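Local coordinates for peroxisomal acyl-coenzyme A oxidase 1 (Arabidopsis thaliana, PDB 1W07), which catalyses the FAD-dependent desaturation of long- and medium-chain acyl-CoAs to 2-trans-enoyl-CoAs, passing the electrons to oxygen to give hydrogen peroxide in peroxisomal beta-oxidation, at residues E10-K22 against Q595-N608. The protein carries 1 engineered substitution. Sequence-based numbering, arbitrary orientation.
Sequences ERNKAEFDVEDMK and QVRPNAVALVDAFN
Two double-pronged salt bridges tie the chain's N-terminal helix 8-12 to the short helix 600-605 and to the link that leads into it from helix 579-596. In one, Arg-597 grips Glu-10 end-on, NH1 to OE1 at 2.9 Å and NH2 to OE2 at 3.1 Å; the carboxylate lies near the guanidinium plane, the two planes 31° apart. Lys-13 NZ reaches Glu-10 OE2 from the opposite face of the carboxylate, completing a network whose shared anion would offset the nearness of the two cations. Arg-597, whose side chain is about 12 Å from the bound FAD, also pairs through NE with Asp-326. In the other bridge, Arg-11 works side-on: NE meets Asp-605 OD2 at 2.7 Å from above the carboxylate plane, while NH2 holds OD1. Arg-305 of helix 278-309 is a second cation on that aspartate.

Residues 595-608 lie in the helical C-terminal region of the oxidase, so the contact joins the two ends of the chain. The loop between helices 8-12 and 18-26 folds over residues 598-603, and the amide of Asn-599 pins it: OD1 accepts from Glu-15 N at 2.8 Å, and ND2 donates to Glu-15 OE1. With chi1 at 71°, the Phe-16 ring puts CZ 3.6 Å from both Ala-602 CB and Leu-603 CD2, its edge toward Asn-599 OD1. The axis of segment 18-22 crosses that of 600-605 at -40°; Met-21 CG presses tightly on Ala-606 CB (3.5 Å), and Lys-22 CA-H points at Ala-606 O. A water accepts from Ala-602 N and lies within hydrogen-bonding distance of Glu-10 O and Pro-598 O.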
ATOM      1  N   GLU B  10      -9.760   5.508 -28.450  1.00 15.03           N
ATOM      2  CA  GLU B  10      -8.487   5.714 -27.755  1.00 16.98           C
ATOM      3  C   GLU B  10      -7.358   5.045 -28.535  1.00 17.01           C
ATOM      4  O   GLU B  10      -6.287   5.614 -28.716  1.00 15.60           O
ATOM      5  CB  GLU B  10      -8.545   5.131 -26.335  1.00 14.25           C
ATOM      6  CG  GLU B  10      -9.291   6.003 -25.347  1.00 15.94           C
ATOM      7  CD  GLU B  10      -8.684   7.394 -25.235  1.00 18.29           C
ATOM      8  OE1 GLU B  10      -7.446   7.490 -25.267  1.00 20.66           O
ATOM      9  OE2 GLU B  10      -9.438   8.385 -25.112  1.00 16.70           O
ATOM     10  N   ARG B  11      -7.617   3.829 -29.002  1.00 17.07           N
ATOM     11  CA  ARG B  11      -6.625   3.092 -29.757  1.00 19.42           C
ATOM     12  C   ARG B  11      -6.327   3.766 -31.102  1.00 20.48           C
ATOM     13  O   ARG B  11      -5.234   3.613 -31.657  1.00 19.54           O
ATOM     14  CB  ARG B  11      -7.085   1.643 -29.954  1.00 20.05           C
ATOM     15  CG  ARG B  11      -7.359   0.938 -28.610  1.00 21.17           C
ATOM     16  CD  ARG B  11      -7.301  -0.598 -28.663  1.00 20.27           C
ATOM     17  NE  ARG B  11      -7.064  -1.133 -27.313  1.00 18.03           N
ATOM     18  CZ  ARG B  11      -8.007  -1.549 -26.470  1.00 18.57           C
ATOM     19  NH1 ARG B  11      -9.297  -1.535 -26.812  1.00 12.75           N
ATOM     20  NH2 ARG B  11      -7.664  -1.926 -25.242  1.00 14.38           N
ATOM     21  N   ASN B  12      -7.284   4.524 -31.628  1.00 19.24           N
ATOM     22  CA  ASN B  12      -7.065   5.212 -32.890  1.00 19.07           C
ATOM     23  C   ASN B  12      -6.268   6.490 -32.669  1.00 20.06           C
ATOM     24  O   ASN B  12      -5.779   7.086 -33.616  1.00 18.33           O
ATOM     25  CB  ASN B  12      -8.390   5.526 -33.592  1.00 17.03           C
ATOM     26  CG  ASN B  12      -9.018   4.299 -34.227  1.00 17.94           C
ATOM     27  OD1 ASN B  12      -8.325   3.334 -34.548  1.00 10.17           O
ATOM     28  ND2 ASN B  12     -10.332   4.339 -34.432  1.00 16.24           N
ATOM     29  N   LYS B  13      -6.119   6.906 -31.414  1.00 21.58           N
ATOM     30  CA  LYS B  13      -5.341   8.106 -31.127  1.00 22.33           C
ATOM     31  C   LYS B  13      -3.844   7.821 -31.131  1.00 23.06           C
ATOM     32  O   LYS B  13      -3.031   8.746 -31.165  1.00 24.88           O
ATOM     33  CB  LYS B  13      -5.713   8.688 -29.769  1.00 24.15           C
ATOM     34  CG  LYS B  13      -7.065   9.357 -29.739  1.00 24.42           C
ATOM     35  CD  LYS B  13      -7.365   9.807 -28.323  1.00 25.41           C
ATOM     36  CE  LYS B  13      -8.769  10.378 -28.182  1.00 29.74           C
ATOM     37  NZ  LYS B  13      -9.081  10.694 -26.752  1.00 27.81           N
ATOM     38  N   ALA B  14      -3.485   6.540 -31.092  1.00 22.58           N
ATOM     39  CA  ALA B  14      -2.080   6.135 -31.064  1.00 21.25           C
ATOM     40  C   ALA B  14      -1.282   6.769 -32.190  1.00 21.14           C
ATOM     41  O   ALA B  14      -1.734   6.805 -33.333  1.00 23.86           O
ATOM     42  CB  ALA B  14      -1.969   4.609 -31.146  1.00 19.40           C
ATOM     43  N   GLU B  15      -0.095   7.266 -31.850  1.00 18.07           N
ATOM     44  CA  GLU B  15       0.800   7.893 -32.817  1.00 18.77           C
ATOM     45  C   GLU B  15       2.000   6.991 -33.083  1.00 17.56           C
ATOM     46  O   GLU B  15       3.074   7.453 -33.456  1.00 13.26           O
ATOM     47  CB  GLU B  15       1.266   9.259 -32.295  1.00 18.74           C
ATOM     48  CG  GLU B  15       0.097  10.202 -32.041  1.00 26.12           C
ATOM     49  CD  GLU B  15       0.507  11.465 -31.333  1.00 27.44           C
ATOM     50  OE1 GLU B  15       1.409  11.395 -30.467  1.00 28.56           O
ATOM     51  OE2 GLU B  15      -0.095  12.523 -31.614  1.00 32.67           O
ATOM     52  N   PHE B  16       1.809   5.691 -32.885  1.00 17.24           N
ATOM     53  CA  PHE B  16       2.872   4.713 -33.118  1.00 18.77           C
ATOM     54  C   PHE B  16       2.174   3.368 -33.347  1.00 18.74           C
ATOM     55  O   PHE B  16       1.033   3.196 -32.913  1.00 16.98           O
ATOM     56  CB  PHE B  16       3.808   4.661 -31.900  1.00 18.12           C
ATOM     57  CG  PHE B  16       3.192   4.018 -30.694  1.00 15.07           C
ATOM     58  CD1 PHE B  16       3.469   2.691 -30.384  1.00 14.49           C
ATOM     59  CD2 PHE B  16       2.296   4.722 -29.887  1.00 14.95           C
ATOM     60  CE1 PHE B  16       2.860   2.065 -29.287  1.00 12.56           C
ATOM     61  CE2 PHE B  16       1.685   4.106 -28.790  1.00 14.33           C
ATOM     62  CZ  PHE B  16       1.971   2.776 -28.494  1.00 12.21           C
ATOM     63  N   ASP B  17       2.831   2.436 -34.045  1.00 17.09           N
ATOM     64  CA  ASP B  17       2.219   1.131 -34.308  1.00 17.41           C
ATOM     65  C   ASP B  17       2.447   0.198 -33.130  1.00 19.20           C
ATOM     66  O   ASP B  17       3.575  -0.224 -32.859  1.00 16.33           O
ATOM     67  CB  ASP B  17       2.766   0.501 -35.592  1.00 18.68           C
ATOM     68  CG  ASP B  17       2.182   1.137 -36.865  1.00 19.44           C
ATOM     69  OD1 ASP B  17       0.988   1.488 -36.859  1.00 19.62           O
ATOM     70  OD2 ASP B  17       2.908   1.253 -37.865  1.00 24.46           O
ATOM     71  N   VAL B  18       1.352  -0.108 -32.436  1.00 20.45           N
ATOM     72  CA  VAL B  18       1.371  -0.956 -31.254  1.00 18.07           C
ATOM     73  C   VAL B  18       1.981  -2.333 -31.472  1.00 17.01           C
ATOM     74  O   VAL B  18       2.674  -2.840 -30.594  1.00 16.81           O
ATOM     75  CB  VAL B  18      -0.071  -1.114 -30.656  1.00 18.64           C
ATOM     76  CG1 VAL B  18      -1.003  -1.782 -31.679  1.00 15.12           C
ATOM     77  CG2 VAL B  18      -0.014  -1.912 -29.333  1.00 12.43           C
ATOM     78  N   GLU B  19       1.728  -2.938 -32.628  1.00 18.01           N
ATOM     79  CA  GLU B  19       2.262  -4.261 -32.893  1.00 21.82           C
ATOM     80  C   GLU B  19       3.789  -4.298 -32.806  1.00 20.92           C
ATOM     81  O   GLU B  19       4.364  -5.298 -32.361  1.00 23.18           O
ATOM     82  CB  GLU B  19       1.767  -4.782 -34.252  1.00 23.59           C
ATOM     83  CG  GLU B  19       0.244  -5.036 -34.296  1.00 29.44           C
ATOM     84  CD  GLU B  19      -0.277  -5.919 -33.143  1.00 33.15           C
ATOM     85  OE1 GLU B  19       0.209  -7.058 -32.973  1.00 31.95           O
ATOM     86  OE2 GLU B  19      -1.187  -5.480 -32.407  1.00 31.55           O
ATOM     87  N   ASP B  20       4.445  -3.209 -33.198  1.00 19.96           N
ATOM     88  CA  ASP B  20       5.910  -3.111 -33.133  1.00 19.85           C
ATOM     89  C   ASP B  20       6.362  -2.868 -31.695  1.00 20.66           C
ATOM     90  O   ASP B  20       7.401  -3.376 -31.267  1.00 20.00           O
ATOM     91  CB  ASP B  20       6.410  -1.972 -34.019  1.00 22.44           C
ATOM     92  CG  ASP B  20       6.292  -2.298 -35.499  1.00 25.22           C
ATOM     93  OD1 ASP B  20       7.027  -3.197 -35.955  1.00 23.17           O
ATOM     94  OD2 ASP B  20       5.458  -1.675 -36.187  1.00 21.91           O
ATOM     95  N   MET B  21       5.587  -2.090 -30.944  1.00 20.62           N
ATOM     96  CA  MET B  21       5.925  -1.842 -29.545  1.00 19.08           C
ATOM     97  C   MET B  21       5.819  -3.147 -28.760  1.00 20.17           C
ATOM     98  O   MET B  21       6.531  -3.339 -27.779  1.00 19.27           O
ATOM     99  CB  MET B  21       4.982  -0.807 -28.930  1.00 19.61           C
ATOM    100  CG  MET B  21       5.414  -0.355 -27.540  1.00 18.84           C
ATOM    101  SD  MET B  21       7.031   0.448 -27.552  1.00 18.15           S
ATOM    102  CE  MET B  21       6.556   2.170 -27.765  1.00 18.30           C
ATOM    103  N   LYS B  22       4.916  -4.037 -29.177  1.00 20.96           N
ATOM    104  CA  LYS B  22       4.739  -5.327 -28.497  1.00 19.17           C
ATOM    105  C   LYS B  22       6.028  -6.131 -28.546  1.00 18.59           C
ATOM    106  O   LYS B  22       6.373  -6.826 -27.593  1.00 18.66           O
ATOM    107  CB  LYS B  22       3.620  -6.155 -29.144  1.00 16.92           C
ATOM    108  CG  LYS B  22       2.210  -5.648 -28.843  1.00 18.58           C
ATOM    109  CD  LYS B  22       1.139  -6.549 -29.466  1.00 20.01           C
ATOM    110  CE  LYS B  22      -0.253  -6.119 -29.008  1.00 20.52           C
ATOM    111  NZ  LYS B  22      -1.323  -6.948 -29.627  1.00 25.02           N
ATOM    112  N   GLN B 595       1.799  14.861 -24.390  1.00 15.20           N
ATOM    113  CA  GLN B 595       2.191  14.118 -25.578  1.00 17.73           C
ATOM    114  C   GLN B 595       1.897  12.627 -25.437  1.00 19.48           C
ATOM    115  O   GLN B 595       1.528  11.959 -26.404  1.00 18.78           O
ATOM    116  CB  GLN B 595       3.679  14.321 -25.863  1.00 20.47           C
ATOM    117  CG  GLN B 595       3.999  15.709 -26.370  1.00 27.59           C
ATOM    118  CD  GLN B 595       5.482  15.993 -26.425  1.00 30.10           C
ATOM    119  OE1 GLN B 595       6.236  15.294 -27.098  1.00 35.27           O
ATOM    120  NE2 GLN B 595       5.909  17.030 -25.715  1.00 33.38           N
ATOM    121  N   VAL B 596       2.049  12.098 -24.229  1.00 18.84           N
ATOM    122  CA  VAL B 596       1.811  10.678 -23.997  1.00 18.78           C
ATOM    123  C   VAL B 596       0.333  10.338 -23.887  1.00 14.87           C
ATOM    124  O   VAL B 596      -0.076   9.221 -24.217  1.00 15.90           O
ATOM    125  CB  VAL B 596       2.564  10.207 -22.728  1.00 19.16           C
ATOM    126  CG1 VAL B 596       2.075   8.820 -22.280  1.00 20.05           C
ATOM    127  CG2 VAL B 596       4.045  10.171 -23.033  1.00 20.19           C
ATOM    128  N   ARG B 597      -0.462  11.304 -23.434  1.00 15.66           N
ATOM    129  CA  ARG B 597      -1.906  11.114 -23.257  1.00 16.05           C
ATOM    130  C   ARG B 597      -2.632  10.337 -24.354  1.00 17.15           C
ATOM    131  O   ARG B 597      -3.336   9.364 -24.067  1.00 16.73           O
ATOM    132  CB  ARG B 597      -2.589  12.472 -23.064  1.00 17.37           C
ATOM    133  CG  ARG B 597      -4.124  12.467 -23.254  1.00 15.20           C
ATOM    134  CD  ARG B 597      -4.833  11.559 -22.274  1.00 18.43           C
ATOM    135  NE  ARG B 597      -6.275  11.522 -22.539  1.00 19.09           N
ATOM    136  CZ  ARG B 597      -6.875  10.608 -23.295  1.00 20.48           C
ATOM    137  NH1 ARG B 597      -6.168   9.635 -23.860  1.00 17.80           N
ATOM    138  NH2 ARG B 597      -8.184  10.663 -23.475  1.00 17.00           N
ATOM    139  N   PRO B 598      -2.487  10.765 -25.625  1.00 16.69           N
ATOM    140  CA  PRO B 598      -3.164  10.064 -26.716  1.00 15.57           C
ATOM    141  C   PRO B 598      -2.598   8.680 -27.002  1.00 15.93           C
ATOM    142  O   PRO B 598      -3.255   7.838 -27.626  1.00 16.85           O
ATOM    143  CB  PRO B 598      -3.032  11.039 -27.890  1.00 18.78           C
ATOM    144  CG  PRO B 598      -1.709  11.714 -27.620  1.00 20.85           C
ATOM    145  CD  PRO B 598      -1.754  11.947 -26.123  1.00 20.50           C
ATOM    146  N   ASN B 599      -1.384   8.445 -26.517  1.00 14.89           N
ATOM    147  CA  ASN B 599      -0.716   7.165 -26.705  1.00 15.77           C
ATOM    148  C   ASN B 599      -0.873   6.206 -25.536  1.00 13.74           C
ATOM    149  O   ASN B 599      -0.519   5.039 -25.659  1.00 14.20           O
ATOM    150  CB  ASN B 599       0.777   7.404 -26.940  1.00 16.82           C
ATOM    151  CG  ASN B 599       1.032   8.179 -28.199  1.00 18.47           C
ATOM    152  OD1 ASN B 599       0.928   7.641 -29.298  1.00 16.55           O
ATOM    153  ND2 ASN B 599       1.345   9.459 -28.051  1.00 15.19           N
ATOM    154  N   ALA B 600      -1.424   6.688 -24.418  1.00 14.44           N
ATOM    155  CA  ALA B 600      -1.552   5.890 -23.186  1.00 14.69           C
ATOM    156  C   ALA B 600      -2.126   4.492 -23.346  1.00 12.88           C
ATOM    157  O   ALA B 600      -1.452   3.504 -23.036  1.00 17.68           O
ATOM    158  CB  ALA B 600      -2.355   6.653 -22.110  1.00 15.66           C
ATOM    159  N   VAL B 601      -3.368   4.397 -23.804  1.00 13.20           N
ATOM    160  CA  VAL B 601      -3.989   3.099 -23.952  1.00 11.14           C
ATOM    161  C   VAL B 601      -3.175   2.154 -24.823  1.00 12.27           C
ATOM    162  O   VAL B 601      -2.999   0.992 -24.469  1.00 13.67           O
ATOM    163  CB  VAL B 601      -5.411   3.234 -24.499  1.00 11.58           C
ATOM    164  CG1 VAL B 601      -5.980   1.831 -24.824  1.00 11.68           C
ATOM    165  CG2 VAL B 601      -6.281   3.977 -23.479  1.00 11.50           C
ATOM    166  N   ALA B 602      -2.685   2.639 -25.961  1.00 14.56           N
ATOM    167  CA  ALA B 602      -1.880   1.804 -26.852  1.00 14.78           C
ATOM    168  C   ALA B 602      -0.582   1.387 -26.158  1.00 16.84           C
ATOM    169  O   ALA B 602      -0.097   0.268 -26.355  1.00 18.17           O
ATOM    170  CB  ALA B 602      -1.568   2.559 -28.155  1.00 18.09           C
ATOM    171  N   LEU B 603      -0.012   2.272 -25.340  1.00 17.37           N
ATOM    172  CA  LEU B 603       1.228   1.919 -24.643  1.00 16.38           C
ATOM    173  C   LEU B 603       1.040   0.747 -23.667  1.00 16.13           C
ATOM    174  O   LEU B 603       1.993   0.008 -23.397  1.00 15.71           O
ATOM    175  CB  LEU B 603       1.776   3.141 -23.905  1.00 19.42           C
ATOM    176  CG  LEU B 603       2.395   4.218 -24.808  1.00 19.65           C
ATOM    177  CD1 LEU B 603       2.731   5.463 -24.000  1.00 19.44           C
ATOM    178  CD2 LEU B 603       3.635   3.648 -25.467  1.00 18.46           C
ATOM    179  N   VAL B 604      -0.171   0.563 -23.132  1.00 15.85           N
ATOM    180  CA  VAL B 604      -0.381  -0.569 -22.232  1.00 14.69           C
ATOM    181  C   VAL B 604      -0.845  -1.793 -23.015  1.00 16.26           C
ATOM    182  O   VAL B 604      -0.705  -2.926 -22.546  1.00 14.02           O
ATOM    183  CB  VAL B 604      -1.383  -0.243 -21.080  1.00 14.96           C
ATOM    184  CG1 VAL B 604      -0.860   0.947 -20.282  1.00 10.89           C
ATOM    185  CG2 VAL B 604      -2.820  -0.011 -21.614  1.00  9.10           C
ATOM    186  N   ASP B 605      -1.389  -1.573 -24.217  1.00 17.06           N
ATOM    187  CA  ASP B 605      -1.836  -2.696 -25.046  1.00 15.21           C
ATOM    188  C   ASP B 605      -0.574  -3.408 -25.522  1.00 16.00           C
ATOM    189  O   ASP B 605      -0.587  -4.606 -25.812  1.00 16.03           O
ATOM    190  CB  ASP B 605      -2.629  -2.230 -26.275  1.00 14.46           C
ATOM    191  CG  ASP B 605      -3.991  -1.651 -25.930  1.00 18.93           C
ATOM    192  OD1 ASP B 605      -4.598  -2.044 -24.908  1.00 18.61           O
ATOM    193  OD2 ASP B 605      -4.474  -0.801 -26.725  1.00 19.61           O
ATOM    194  N   ALA B 606       0.524  -2.664 -25.607  1.00 16.98           N
ATOM    195  CA  ALA B 606       1.795  -3.240 -26.044  1.00 17.79           C
ATOM    196  C   ALA B 606       2.226  -4.407 -25.151  1.00 16.70           C
ATOM    197  O   ALA B 606       3.039  -5.240 -25.558  1.00 16.98           O
ATOM    198  CB  ALA B 606       2.871  -2.163 -26.066  1.00 15.27           C
ATOM    199  N   PHE B 607       1.691  -4.455 -23.932  1.00 17.26           N
ATOM    200  CA  PHE B 607       2.016  -5.523 -22.977  1.00 15.13           C
ATOM    201  C   PHE B 607       1.440  -6.842 -23.492  1.00 16.33           C
ATOM    202  O   PHE B 607       1.913  -7.925 -23.137  1.00 16.40           O
ATOM    203  CB  PHE B 607       1.413  -5.193 -21.602  1.00 17.35           C
ATOM    204  CG  PHE B 607       1.894  -3.882 -21.020  1.00 11.29           C
ATOM    205  CD1 PHE B 607       1.118  -3.180 -20.100  1.00 11.65           C
ATOM    206  CD2 PHE B 607       3.136  -3.357 -21.381  1.00 13.40           C
ATOM    207  CE1 PHE B 607       1.578  -1.967 -19.546  1.00 11.61           C
ATOM    208  CE2 PHE B 607       3.604  -2.155 -20.840  1.00 10.05           C
ATOM    209  CZ  PHE B 607       2.820  -1.458 -19.918  1.00  9.48           C
ATOM    210  N   ASN B 608       0.408  -6.731 -24.326  1.00 15.47           N
ATOM    211  CA  ASN B 608      -0.230  -7.899 -24.918  1.00 17.97           C
ATOM    212  C   ASN B 608      -0.840  -8.878 -23.910  1.00 17.34           C
ATOM    213  O   ASN B 608      -0.828 -10.093 -24.122  1.00 17.93           O
ATOM    214  CB  ASN B 608       0.770  -8.637 -25.809  1.00 18.02           C
ATOM    215  CG  ASN B 608       0.097  -9.606 -26.732  1.00 19.97           C
ATOM    216  OD1 ASN B 608      -0.866  -9.251 -27.403  1.00 20.32           O
ATOM    217  ND2 ASN B 608       0.594 -10.836 -26.780  1.00 20.65           N
TER
HETATM  218  O   HOH W   1      -3.634   5.115 -27.581  1.00 17.67           O
HETATM  219  O   HOH W   2      -4.897   6.685 -25.077  1.00 18.34           O
HETATM  220  O   HOH W   3       1.712  13.173 -28.730  1.00 37.67           O
HETATM  221  O   HOH W   4       4.190  -7.634 -25.801  1.00 11.68           O